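Local coordinates for Two-component system response regulator/GGDEF domain protein (Aeromonas salmonicida, PDB 3LUF) that probably makes the second messenger cyclic di-GMP from GTP, the present piece being its pair of receiver domains without the GGDEF domain, at residues K4-V10 with D47-L53; R118-N122 with L243-E247; A222-L226 with R238-N242; I170-D176 with L200-I205. All coordinates share one frame. Residues are numbered along the deposited sequence.

Overall arrangement
Close to the N terminus, interaction 1 closes a loop by pairing neighbouring strands of the first receiver domain's five-stranded parallel sheet. It touches interaction 2 through Tyr120 and Leu119, on the last helix of that domain. Interaction 2 opens at 118-122 and closes only at 243-247, so its loop spans nearly all of the second receiver domain and joins the two domains helix to helix. Within this span lie, in series, interaction 4, a central strand pair beside the magnesium site, and interaction 3, the last strand against the last helix. Interactions 3 and 4 meet in the same sheet, and helix 232-248 serves interactions 2 and 3; none of the four cross.

Interaction 1: residues K4-V10 with D47-L53; sequences KQKILIV and DEYVVAL
Strand 6-10 and residues 51-53 run parallel, 24° apart and 4.6 Å between axes at closest, with Leu8 beside Ala52 and Ile9 beside Leu53. Between them Val51 O accepts Leu8 N (3.2 Å), Leu8 O accepts Leu53 N (2.7 Å) and Leu53 O accepts Val10 N (2.9 Å). The chain turns a corner at Val50 (phi/psi -62°/-45°), whose N donates to Lys6 O (2.8 Å) while its O accepts a hydrogen bond from a water (2.8 Å). Lys4 NZ is held weakly, by that water (3.4 Å) and by Gly46 O. This is the core of a receiver-domain sheet, strand order 2-1-3-4-5: Ile7 and Ile9 bond through their backbones to strand 31-35 on the other flank. Aliphatics suit both buried faces: Ile7, Ile9, Val51 and Leu53 share one; Leu8 and Ala52 share the other, where Leu8 CB lies 4.2 Å from the Tyr49 ring centroid in an off-centre CH-pi contact. Tyr49 OH hydrogen-bonds Asp33 OD2. At the exposed end, Lys6 NZ salt-bridges Glu48 OE1 (2.7 Å).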
loop_
_atom_site.group_PDB
_atom_site.type_symbol
_atom_site.label_atom_id
_atom_site.label_comp_id
_atom_site.label_asym_id
_atom_site.label_seq_id
_atom_site.Cartn_x
_atom_site.Cartn_y
_atom_site.Cartn_z
ATOM N N LYS B 4 -17.821 19.425 -6.720
ATOM C CA LYS B 4 -18.733 19.563 -5.528
ATOM C C LYS B 4 -17.923 19.502 -4.247
ATOM O O LYS B 4 -16.932 18.789 -4.211
ATOM C CB LYS B 4 -19.737 18.417 -5.545
ATOM C CG LYS B 4 -20.843 18.624 -6.554
ATOM C CD LYS B 4 -20.798 17.628 -7.667
ATOM C CE LYS B 4 -21.086 16.248 -7.148
ATOM N NZ LYS B 4 -21.908 15.510 -8.131
ATOM N N GLN B 5 -18.327 20.237 -3.196
ATOM C CA GLN B 5 -17.530 20.246 -1.973
ATOM C C GLN B 5 -18.411 20.135 -0.736
ATOM O O GLN B 5 -18.046 20.609 0.325
ATOM C CB GLN B 5 -16.669 21.508 -1.923
ATOM C CG GLN B 5 -15.613 21.530 -0.818
ATOM C CD GLN B 5 -14.811 22.806 -0.814
ATOM O OE1 GLN B 5 -14.360 23.267 0.241
ATOM N NE2 GLN B 5 -14.619 23.386 -1.999
ATOM N N LYS B 6 -19.596 19.561 -0.903
ATOM C CA LYS B 6 -20.517 19.402 0.228
ATOM C C LYS B 6 -20.852 17.923 0.441
ATOM O O LYS B 6 -20.890 17.148 -0.522
ATOM C CB LYS B 6 -21.795 20.212 -0.018
ATOM C CG LYS B 6 -22.585 20.475 1.255
ATOM C CD LYS B 6 -23.263 21.834 1.262
ATOM C CE LYS B 6 -24.086 22.059 0.018
ATOM N NZ LYS B 6 -25.053 23.134 0.332
ATOM N N ILE B 7 -21.046 17.510 1.694
ATOM C CA ILE B 7 -21.577 16.148 1.928
ATOM C C ILE B 7 -22.874 16.205 2.717
ATOM O O ILE B 7 -23.143 17.186 3.400
ATOM C CB ILE B 7 -20.582 15.166 2.622
ATOM C CG1 ILE B 7 -20.240 15.648 4.028
ATOM C CG2 ILE B 7 -19.312 14.961 1.751
ATOM C CD1 ILE B 7 -20.053 14.558 5.002
ATOM N N LEU B 8 -23.664 15.152 2.571
ATOM C CA LEU B 8 -24.962 15.032 3.236
ATOM C C LEU B 8 -24.835 13.871 4.230
ATOM O O LEU B 8 -24.351 12.792 3.888
ATOM C CB LEU B 8 -26.030 14.687 2.180
ATOM C CG LEU B 8 -27.431 14.394 2.790
ATOM C CD1 LEU B 8 -27.928 15.664 3.438
ATOM C CD2 LEU B 8 -28.415 13.888 1.717
ATOM N N ILE B 9 -25.331 14.100 5.436
ATOM C CA ILE B 9 -25.391 13.059 6.471
ATOM C C ILE B 9 -26.844 12.934 6.875
ATOM O O ILE B 9 -27.471 13.940 7.212
ATOM C CB ILE B 9 -24.513 13.435 7.709
ATOM C CG1 ILE B 9 -23.043 13.573 7.297
ATOM C CG2 ILE B 9 -24.612 12.330 8.797
ATOM C CD1 ILE B 9 -22.165 14.106 8.451
ATOM N N VAL B 10 -27.387 11.726 6.802
ATOM C CA VAL B 10 -28.747 11.499 7.328
ATOM C C VAL B 10 -28.645 10.366 8.342
ATOM O O VAL B 10 -28.413 9.205 7.984
ATOM C CB VAL B 10 -29.749 11.142 6.197
ATOM C CG1 VAL B 10 -31.171 11.168 6.746
ATOM C CG2 VAL B 10 -29.595 12.100 4.986
ATOM N N ASP B 47 -26.538 17.059 -7.640
ATOM C CA ASP B 47 -25.497 17.943 -8.168
ATOM C C ASP B 47 -24.776 18.835 -7.146
ATOM O O ASP B 47 -23.760 19.429 -7.481
ATOM C CB ASP B 47 -25.979 18.740 -9.423
ATOM C CG ASP B 47 -27.107 19.736 -9.126
ATOM O OD1 ASP B 47 -27.227 20.221 -7.991
ATOM O OD2 ASP B 47 -27.871 20.077 -10.063
ATOM N N GLU B 48 -25.267 18.922 -5.910
ATOM C CA GLU B 48 -24.616 19.747 -4.909
ATOM C C GLU B 48 -23.642 18.928 -4.040
ATOM O O GLU B 48 -22.712 19.477 -3.459
ATOM C CB GLU B 48 -25.669 20.392 -4.027
ATOM C CG GLU B 48 -25.332 21.787 -3.537
ATOM C CD GLU B 48 -26.563 22.488 -2.982
ATOM O OE1 GLU B 48 -26.434 23.256 -2.007
ATOM O OE2 GLU B 48 -27.671 22.248 -3.517
ATOM N N TYR B 49 -23.850 17.620 -3.986
ATOM C CA TYR B 49 -23.144 16.765 -2.988
ATOM C C TYR B 49 -22.189 15.773 -3.576
ATOM O O TYR B 49 -22.495 15.098 -4.553
ATOM C CB TYR B 49 -24.144 16.026 -2.099
ATOM C CG TYR B 49 -25.009 16.961 -1.319
ATOM C CD1 TYR B 49 -24.628 17.416 -0.046
ATOM C CD2 TYR B 49 -26.200 17.439 -1.867
ATOM C CE1 TYR B 49 -25.430 18.283 0.676
ATOM C CE2 TYR B 49 -27.001 18.327 -1.160
ATOM C CZ TYR B 49 -26.623 18.738 0.109
ATOM O OH TYR B 49 -27.427 19.603 0.802
ATOM N N VAL B 50 -21.017 15.698 -2.960
ATOM C CA VAL B 50 -20.042 14.665 -3.291
ATOM C C VAL B 50 -20.596 13.258 -3.017
ATOM O O VAL B 50 -20.468 12.327 -3.843
ATOM C CB VAL B 50 -18.745 14.878 -2.467
ATOM C CG1 VAL B 50 -17.714 13.811 -2.792
ATOM C CG2 VAL B 50 -18.150 16.257 -2.740
ATOM N N VAL B 51 -21.232 13.110 -1.846
ATOM C CA VAL B 51 -21.695 11.804 -1.375
ATOM C C VAL B 51 -22.615 12.069 -0.207
ATOM O O VAL B 51 -22.546 13.130 0.423
ATOM C CB VAL B 51 -20.470 10.963 -0.891
ATOM C CG1 VAL B 51 -19.805 11.677 0.294
ATOM C CG2 VAL B 51 -20.816 9.466 -0.622
ATOM N N ALA B 52 -23.471 11.093 0.074
ATOM C CA ALA B 52 -24.310 11.118 1.280
ATOM C C ALA B 52 -23.948 9.939 2.172
ATOM O O ALA B 52 -23.795 8.836 1.673
ATOM C CB ALA B 52 -25.784 11.005 0.861
ATOM N N LEU B 53 -23.843 10.170 3.489
ATOM C CA LEU B 53 -23.661 9.064 4.447
ATOM C C LEU B 53 -25.048 8.814 5.004
ATOM O O LEU B 53 -25.641 9.729 5.572
ATOM C CB LEU B 53 -22.734 9.474 5.576
ATOM C CG LEU B 53 -21.348 9.901 5.063
ATOM C CD1 LEU B 53 -20.487 10.285 6.280
ATOM C CD2 LEU B 53 -20.702 8.780 4.280
HETATM O O HOH W 1 -20.514 12.858 -6.616
#

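Interaction 2: residues R118-N122 with L243-E247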
loop_
_atom_site.group_PDB
_atom_site.type_symbol
_atom_site.label_atom_id
_atom_site.label_comp_id
_atom_site.label_asym_id
_atom_site.label_seq_id
_atom_site.Cartn_x
_atom_site.Cartn_y
_atom_site.Cartn_z
ATOM N N ARG B 118 -11.071 11.422 0.573
ATOM C CA ARG B 118 -10.621 10.824 -0.641
ATOM C C ARG B 118 -11.633 11.003 -1.772
ATOM O O ARG B 118 -11.255 11.318 -2.916
ATOM C CB ARG B 118 -10.410 9.318 -0.340
ATOM C CG ARG B 118 -9.646 8.542 -1.314
ATOM C CD ARG B 118 -8.164 8.946 -1.363
ATOM N NE ARG B 118 -7.945 9.846 -2.488
ATOM C CZ ARG B 118 -6.957 10.740 -2.545
ATOM N NH1 ARG B 118 -6.816 11.478 -3.637
ATOM N NH2 ARG B 118 -6.094 10.880 -1.524
ATOM N N LEU B 119 -12.921 10.775 -1.499
ATOM C CA LEU B 119 -13.916 10.921 -2.576
ATOM C C LEU B 119 -13.943 12.334 -3.118
ATOM O O LEU B 119 -14.040 12.521 -4.323
ATOM C CB LEU B 119 -15.342 10.567 -2.074
ATOM C CG LEU B 119 -15.519 9.074 -1.759
ATOM C CD1 LEU B 119 -16.895 8.872 -1.045
ATOM C CD2 LEU B 119 -15.433 8.158 -2.965
ATOM N N TYR B 120 -13.788 13.320 -2.248
ATOM C CA TYR B 120 -13.703 14.709 -2.712
ATOM C C TYR B 120 -12.498 14.909 -3.647
ATOM O O TYR B 120 -12.630 15.459 -4.762
ATOM C CB TYR B 120 -13.633 15.713 -1.545
ATOM C CG TYR B 120 -13.280 17.064 -2.086
ATOM C CD1 TYR B 120 -14.270 17.870 -2.638
ATOM C CD2 TYR B 120 -11.920 17.476 -2.205
ATOM C CE1 TYR B 120 -13.949 19.098 -3.221
ATOM C CE2 TYR B 120 -11.610 18.688 -2.810
ATOM C CZ TYR B 120 -12.622 19.486 -3.288
ATOM O OH TYR B 120 -12.323 20.665 -3.886
ATOM N N LEU B 121 -11.323 14.503 -3.184
ATOM C CA LEU B 121 -10.096 14.683 -3.993
ATOM C C LEU B 121 -10.118 13.950 -5.323
ATOM O O LEU B 121 -9.608 14.451 -6.354
ATOM C CB LEU B 121 -8.870 14.283 -3.190
ATOM C CG LEU B 121 -8.504 15.165 -2.000
ATOM C CD1 LEU B 121 -7.392 14.513 -1.183
ATOM C CD2 LEU B 121 -8.123 16.627 -2.420
ATOM N N ASN B 122 -10.675 12.739 -5.320
ATOM C CA ASN B 122 -10.706 11.922 -6.509
ATOM C C ASN B 122 -11.452 12.535 -7.691
ATOM O O ASN B 122 -11.181 12.177 -8.843
ATOM C CB ASN B 122 -11.333 10.570 -6.205
ATOM C CG ASN B 122 -10.432 9.673 -5.353
ATOM O OD1 ASN B 122 -9.280 10.011 -5.041
ATOM N ND2 ASN B 122 -10.949 8.505 -4.998
ATOM N N LEU B 243 -2.563 7.348 -4.381
ATOM C CA LEU B 243 -2.955 8.770 -4.574
ATOM C C LEU B 243 -2.485 9.646 -3.415
ATOM O O LEU B 243 -1.965 10.754 -3.607
ATOM C CB LEU B 243 -4.459 8.929 -4.854
ATOM C CG LEU B 243 -5.006 8.235 -6.097
ATOM C CD1 LEU B 243 -6.511 8.403 -6.172
ATOM C CD2 LEU B 243 -4.337 8.723 -7.392
ATOM N N GLU B 244 -2.640 9.157 -2.185
ATOM C CA GLU B 244 -2.145 9.898 -1.038
ATOM C C GLU B 244 -0.618 10.092 -1.109
ATOM O O GLU B 244 -0.114 11.169 -0.831
ATOM C CB GLU B 244 -2.558 9.167 0.248
ATOM C CG GLU B 244 -1.804 9.608 1.484
ATOM C CD GLU B 244 -2.566 10.612 2.292
ATOM O OE1 GLU B 244 -2.038 11.023 3.356
ATOM O OE2 GLU B 244 -3.701 10.996 1.891
ATOM N N ALA B 245 0.115 9.048 -1.495
ATOM C CA ALA B 245 1.583 9.165 -1.614
ATOM C C ALA B 245 1.956 10.223 -2.631
ATOM O O ALA B 245 2.929 10.974 -2.414
ATOM C CB ALA B 245 2.207 7.821 -1.989
ATOM N N LEU B 246 1.225 10.291 -3.740
ATOM C CA LEU B 246 1.489 11.347 -4.726
ATOM C C LEU B 246 1.283 12.747 -4.160
ATOM O O LEU B 246 1.960 13.705 -4.570
ATOM C CB LEU B 246 0.625 11.164 -5.990
ATOM C CG LEU B 246 1.032 10.038 -6.935
ATOM C CD1 LEU B 246 -0.009 9.908 -8.008
ATOM C CD2 LEU B 246 2.410 10.238 -7.591
ATOM N N GLU B 247 0.352 12.877 -3.220
ATOM C CA GLU B 247 0.018 14.196 -2.676
ATOM C C GLU B 247 0.932 14.580 -1.520
ATOM O O GLU B 247 1.089 15.778 -1.220
ATOM C CB GLU B 247 -1.441 14.185 -2.156
ATOM C CG GLU B 247 -2.450 14.113 -3.299
ATOM C CD GLU B 247 -3.761 13.423 -2.949
ATOM O OE1 GLU B 247 -3.966 13.034 -1.772
ATOM O OE2 GLU B 247 -4.592 13.295 -3.873
HETATM O O HOH W 2 -6.130 10.139 1.382
#
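Arg118, with more surface covered than any other residue here, does most of the bridging between two helices whose short segments cross at 72° and stay 12.2 Å apart. At that spacing the backbones cannot pack, and a long side chain is needed to span the gap. Its guanidinium meets the Glu247 carboxylate end-on in a two-pronged salt bridge, NH1 to OE2 at 2.9 Å and NH2 to OE1 at 3.0 Å, both nearly linear. Leu243 packs its CB over one face of the guanidinium, 3.7 Å from Arg118 NH1, and its CD1 touches Asn122 OD1 at 3.4 Å. One helical turn on from Arg118, Asn122 steadies the arginine: its OD1 accepts from both Arg118 NE (2.9 Å) and NH1 (3.2 Å), while its ND2 binds Gln147 O. A water links Arg118 NH2 (3.0 Å) to Glu244 OE2 (2.6 Å). These are the last helices of the first and second receiver domains; polar contacts dominate in these segments, consistent with a directional rather than greasy junction between the domains.

Interaction 3: residues A222-L226 with R238-N242; sequences ANDFL and RVSHN
A strand-to-helix contact built round a buried salt bridge joins the last strand of the second receiver domain's sheet, 224-228, to its last helix, 232-248, at the interface with the second subunit. Segment 224-226 is extended and runs antiparallel to the helix segment (172°), with axes 9.9 Å apart at closest; CA atoms of Asn223 and Asn242 are 7.5 Å apart, those of Leu226 and Arg238 7.6 Å. Asp224 takes chi1 t, and Arg238 a bent chain (chi1 m, chi2 -91°, chi3 p at 57°) that brings its NE to Asp224 OD2 as donor (2.7 Å). Asp224 OD1 accepts Phe225 N (2.8 Å). Arg238 CG lies 4.1 Å from Leu226 CD1, and Arg238 CD 3.5 Å from Phe225 O. The pairing is reciprocal across the dimer: Arg238 NH1 bridges to Asp224 of the second subunit, and Asp224 to the other Arg238. Receiver domains often dimerise through this strand and helix; the reciprocal charge network probably helps hold the subunits together, the two acids offsetting the closeness of the arginines.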
loop_
_atom_site.group_PDB
_atom_site.type_symbol
_atom_site.label_atom_id
_atom_site.label_comp_id
_atom_site.label_asym_id
_atom_site.label_seq_id
_atom_site.Cartn_x
_atom_site.Cartn_y
_atom_site.Cartn_z
ATOM N N ALA B 222 7.429 -0.029 -10.582
ATOM C CA ALA B 222 6.037 0.143 -10.160
ATOM C C ALA B 222 6.000 0.619 -8.700
ATOM O O ALA B 222 6.847 0.238 -7.879
ATOM C CB ALA B 222 5.255 -1.155 -10.310
ATOM N N ASN B 223 5.062 1.505 -8.383
ATOM C CA ASN B 223 4.896 1.972 -6.987
ATOM C C ASN B 223 4.359 0.888 -6.077
ATOM O O ASN B 223 4.650 0.884 -4.880
ATOM C CB ASN B 223 3.910 3.155 -6.914
ATOM C CG ASN B 223 4.325 4.347 -7.770
ATOM O OD1 ASN B 223 4.496 4.253 -9.001
ATOM N ND2 ASN B 223 4.460 5.495 -7.111
ATOM N N ASP B 224 3.560 -0.008 -6.631
ATOM C CA ASP B 224 2.776 -0.939 -5.825
ATOM C C ASP B 224 2.346 -2.120 -6.668
ATOM O O ASP B 224 2.536 -2.144 -7.906
ATOM C CB ASP B 224 1.520 -0.190 -5.311
ATOM C CG ASP B 224 1.016 -0.715 -3.971
ATOM O OD1 ASP B 224 1.418 -1.826 -3.529
ATOM O OD2 ASP B 224 0.166 -0.013 -3.377
ATOM N N PHE B 225 1.758 -3.102 -5.998
ATOM C CA PHE B 225 1.259 -4.310 -6.672
ATOM C C PHE B 225 -0.131 -4.636 -6.168
ATOM O O PHE B 225 -0.506 -4.237 -5.059
ATOM C CB PHE B 225 2.188 -5.499 -6.378
ATOM C CG PHE B 225 2.109 -5.979 -4.948
ATOM C CD1 PHE B 225 1.302 -7.062 -4.624
ATOM C CD2 PHE B 225 2.798 -5.324 -3.939
ATOM C CE1 PHE B 225 1.207 -7.501 -3.306
ATOM C CE2 PHE B 225 2.692 -5.747 -2.594
ATOM C CZ PHE B 225 1.889 -6.857 -2.307
ATOM N N LEU B 226 -0.871 -5.390 -6.965
ATOM C CA LEU B 226 -2.185 -5.855 -6.551
ATOM C C LEU B 226 -2.388 -7.185 -7.244
ATOM O O LEU B 226 -2.327 -7.274 -8.478
ATOM C CB LEU B 226 -3.248 -4.822 -6.947
ATOM C CG LEU B 226 -4.712 -5.191 -6.728
ATOM C CD1 LEU B 226 -4.920 -5.438 -5.268
ATOM C CD2 LEU B 226 -5.578 -4.025 -7.249
ATOM N N ARG B 238 -5.719 0.233 -2.184
ATOM C CA ARG B 238 -4.431 0.436 -2.884
ATOM C C ARG B 238 -4.389 1.762 -3.660
ATOM O O ARG B 238 -3.358 2.477 -3.669
ATOM C CB ARG B 238 -4.195 -0.702 -3.876
ATOM C CG ARG B 238 -3.969 -2.031 -3.211
ATOM C CD ARG B 238 -2.467 -2.297 -2.936
ATOM N NE ARG B 238 -1.805 -1.280 -2.125
ATOM C CZ ARG B 238 -1.921 -1.159 -0.801
ATOM N NH1 ARG B 238 -2.732 -1.972 -0.124
ATOM N NH2 ARG B 238 -1.258 -0.197 -0.160
ATOM N N VAL B 239 -5.496 2.038 -4.344
ATOM C CA VAL B 239 -5.603 3.246 -5.135
ATOM C C VAL B 239 -5.511 4.434 -4.208
ATOM O O VAL B 239 -4.690 5.321 -4.438
ATOM C CB VAL B 239 -6.849 3.263 -6.015
ATOM C CG1 VAL B 239 -7.111 4.708 -6.548
ATOM C CG2 VAL B 239 -6.683 2.287 -7.157
ATOM N N SER B 240 -6.269 4.423 -3.101
ATOM C CA SER B 240 -6.202 5.563 -2.181
ATOM C C SER B 240 -4.796 5.783 -1.640
ATOM O O SER B 240 -4.302 6.918 -1.609
ATOM C CB SER B 240 -7.193 5.398 -1.019
ATOM O OG SER B 240 -8.471 5.364 -1.590
ATOM N N HIS B 241 -4.114 4.694 -1.246
ATOM C CA HIS B 241 -2.752 4.815 -0.714
ATOM C C HIS B 241 -1.783 5.434 -1.731
ATOM O O HIS B 241 -0.941 6.265 -1.351
ATOM C CB HIS B 241 -2.190 3.468 -0.243
ATOM C CG HIS B 241 -2.610 3.062 1.138
ATOM N ND1 HIS B 241 -2.158 3.705 2.266
ATOM C CD2 HIS B 241 -3.390 2.041 1.572
ATOM C CE1 HIS B 241 -2.661 3.110 3.342
ATOM N NE2 HIS B 241 -3.426 2.110 2.943
ATOM N N ASN B 242 -1.894 5.019 -2.980
ATOM C CA ASN B 242 -1.009 5.548 -4.035
ATOM C C ASN B 242 -1.290 7.009 -4.363
ATOM O O ASN B 242 -0.349 7.819 -4.571
ATOM C CB ASN B 242 -1.045 4.671 -5.290
ATOM C CG ASN B 242 -0.238 3.418 -5.098
ATOM O OD1 ASN B 242 -0.746 2.386 -4.642
ATOM N ND2 ASN B 242 1.062 3.541 -5.291
#

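Interaction 4: residues I170-D176 with L200-I205. With MG (magnesium ion), chain F.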
loop_
_atom_site.group_PDB
_atom_site.type_symbol
_atom_site.label_atom_id
_atom_site.label_comp_id
_atom_site.label_asym_id
_atom_site.label_seq_id
_atom_site.Cartn_x
_atom_site.Cartn_y
_atom_site.Cartn_z
ATOM N N ILE B 170 -3.201 12.365 -16.381
ATOM C CA ILE B 170 -3.362 10.993 -15.786
ATOM C C ILE B 170 -2.200 10.818 -14.802
ATOM O O ILE B 170 -1.043 11.034 -15.185
ATOM C CB ILE B 170 -3.369 9.890 -16.854
ATOM C CG1 ILE B 170 -4.697 9.912 -17.632
ATOM C CG2 ILE B 170 -3.158 8.497 -16.211
ATOM C CD1 ILE B 170 -4.699 9.087 -18.956
ATOM N N ARG B 171 -2.483 10.469 -13.538
ATOM C CA ARG B 171 -1.409 10.358 -12.549
ATOM C C ARG B 171 -1.204 8.939 -12.028
ATOM O O ARG B 171 -0.270 8.671 -11.276
ATOM C CB ARG B 171 -1.665 11.311 -11.387
ATOM C CG ARG B 171 -2.816 10.895 -10.470
ATOM C CD ARG B 171 -2.913 11.898 -9.332
ATOM N NE ARG B 171 -3.318 13.203 -9.867
ATOM C CZ ARG B 171 -3.381 14.320 -9.147
ATOM N NH1 ARG B 171 -3.005 14.305 -7.860
ATOM N NH2 ARG B 171 -3.772 15.459 -9.734
ATOM N N LEU B 172 -2.121 8.036 -12.394
ATOM C CA LEU B 172 -2.035 6.674 -11.847
ATOM C C LEU B 172 -2.486 5.716 -12.936
ATOM O O LEU B 172 -3.487 5.946 -13.605
ATOM C CB LEU B 172 -2.893 6.553 -10.582
ATOM C CG LEU B 172 -3.188 5.109 -10.111
ATOM C CD1 LEU B 172 -1.913 4.579 -9.569
ATOM C CD2 LEU B 172 -4.281 5.033 -9.056
ATOM N N VAL B 173 -1.689 4.677 -13.147
ATOM C CA VAL B 173 -1.961 3.647 -14.134
ATOM C C VAL B 173 -2.020 2.308 -13.419
ATOM O O VAL B 173 -1.139 1.999 -12.595
ATOM C CB VAL B 173 -0.867 3.542 -15.221
ATOM C CG1 VAL B 173 -1.317 2.514 -16.275
ATOM C CG2 VAL B 173 -0.578 4.889 -15.876
ATOM N N LEU B 174 -3.072 1.523 -13.709
ATOM C CA LEU B 174 -3.170 0.137 -13.265
ATOM C C LEU B 174 -2.940 -0.763 -14.469
ATOM O O LEU B 174 -3.609 -0.625 -15.482
ATOM C CB LEU B 174 -4.545 -0.139 -12.647
ATOM C CG LEU B 174 -4.972 0.704 -11.424
ATOM C CD1 LEU B 174 -5.529 2.081 -11.816
ATOM C CD2 LEU B 174 -6.068 -0.041 -10.715
ATOM N N VAL B 175 -1.996 -1.688 -14.347
ATOM C CA VAL B 175 -1.443 -2.426 -15.501
ATOM C C VAL B 175 -1.573 -3.936 -15.342
ATOM O O VAL B 175 -0.990 -4.519 -14.456
ATOM C CB VAL B 175 0.060 -2.083 -15.701
ATOM C CG1 VAL B 175 0.605 -2.824 -16.924
ATOM C CG2 VAL B 175 0.231 -0.594 -15.913
ATOM N N ASP B 176 -2.323 -4.544 -16.254
ATOM C CA ASP B 176 -2.434 -5.987 -16.388
ATOM C C ASP B 176 -1.140 -6.555 -16.934
ATOM O O ASP B 176 -0.604 -6.062 -17.936
ATOM C CB ASP B 176 -3.581 -6.273 -17.371
ATOM C CG ASP B 176 -3.798 -7.757 -17.635
ATOM O OD1 ASP B 176 -3.566 -8.589 -16.737
ATOM O OD2 ASP B 176 -4.206 -8.067 -18.775
ATOM N N LEU B 200 4.148 9.676 -12.201
ATOM C CA LEU B 200 3.136 8.757 -12.688
ATOM C C LEU B 200 3.171 7.502 -11.825
ATOM O O LEU B 200 4.106 6.704 -11.976
ATOM C CB LEU B 200 3.421 8.405 -14.174
ATOM C CG LEU B 200 2.382 7.517 -14.868
ATOM C CD1 LEU B 200 1.008 8.253 -14.924
ATOM C CD2 LEU B 200 2.806 6.982 -16.254
ATOM N N ALA B 201 2.163 7.295 -10.973
ATOM C CA ALA B 201 2.146 6.095 -10.098
ATOM C C ALA B 201 1.683 4.895 -10.924
ATOM O O ALA B 201 0.832 5.039 -11.798
ATOM C CB ALA B 201 1.241 6.299 -8.908
ATOM N N ILE B 202 2.275 3.736 -10.691
ATOM C CA ILE B 202 1.851 2.548 -11.410
ATOM C C ILE B 202 1.584 1.465 -10.403
ATOM O O ILE B 202 2.424 1.208 -9.529
ATOM C CB ILE B 202 2.955 2.075 -12.359
ATOM C CG1 ILE B 202 3.217 3.141 -13.433
ATOM C CG2 ILE B 202 2.652 0.654 -12.912
ATOM C CD1 ILE B 202 4.559 2.884 -14.148
ATOM N N ILE B 203 0.392 0.867 -10.483
ATOM C CA ILE B 203 0.111 -0.364 -9.730
ATOM C C ILE B 203 0.124 -1.529 -10.706
ATOM O O ILE B 203 -0.679 -1.572 -11.671
ATOM C CB ILE B 203 -1.267 -0.331 -9.018
ATOM C CG1 ILE B 203 -1.357 0.925 -8.116
ATOM C CG2 ILE B 203 -1.475 -1.630 -8.229
ATOM C CD1 ILE B 203 -2.804 1.226 -7.549
ATOM N N GLY B 204 1.016 -2.466 -10.453
ATOM C CA GLY B 204 1.155 -3.628 -11.343
ATOM C C GLY B 204 0.191 -4.716 -10.894
ATOM O O GLY B 204 0.257 -5.154 -9.739
ATOM N N ILE B 205 -0.706 -5.146 -11.780
ATOM C CA ILE B 205 -1.641 -6.233 -11.494
ATOM C C ILE B 205 -1.143 -7.547 -12.089
ATOM O O ILE B 205 -0.734 -7.602 -13.247
ATOM C CB ILE B 205 -3.072 -5.921 -11.992
ATOM C CG1 ILE B 205 -3.550 -4.584 -11.407
ATOM C CG2 ILE B 205 -4.026 -7.073 -11.548
ATOM C CD1 ILE B 205 -4.841 -4.001 -12.054
HETATM MG MG MG F . -4.676 -9.776 -19.665
HETATM O O HOH W 3 -4.302 -10.804 -17.857
HETATM O O HOH W 4 -5.281 -11.573 -20.626
HETATM O O HOH W 5 -6.653 -9.503 -18.969
#
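Leu200 opens the second segment before its strand begins; its chi1 t, chi2 p side chain brings CD1 to 3.8 Å from Val173 CG2 and 3.5 Å from Ile170 O. Ala201 starts the strand, its N donating to Arg171 O (2.8 Å) and its O accepting Val173 N (2.9 Å); the small methyl leaves room for Leu172 CD1 at 3.7 Å. Ile202 turns to the opposite face, its CG2 4.1 Å from Val175 CG2, and packs on helix 184-194. That helix links strand 172-176 to strand 201-207, so the two strands and the helix form a beta-alpha-beta unit at the centre of the receiver fold, the strands parallel at 17° and 4.7 Å apart. Ile203 is back on the face of Leu172 and Leu174, where helix 232-248 covers it; its N donates to Val173 O (2.8 Å) and its O accepts Val175 N (3.0 Å). Gly204, paired with Val175, adds no side chain to the other face. Ile205 N completes the series on Val175 O (2.8 Å), and its CD1 lies 3.9 Å from Leu174 CB. Beside it Asp176, the predicted phosphorylation site, extends with chi1 t at the strand's C-terminal end: OD2 binds magnesium at 2.0 Å; three waters at 2.1 Å, together with Asp132 OD1 and Tyr178 O, complete six ligands, and Asp176 OD1 accepts a hydrogen bond from one of those waters (2.6 Å).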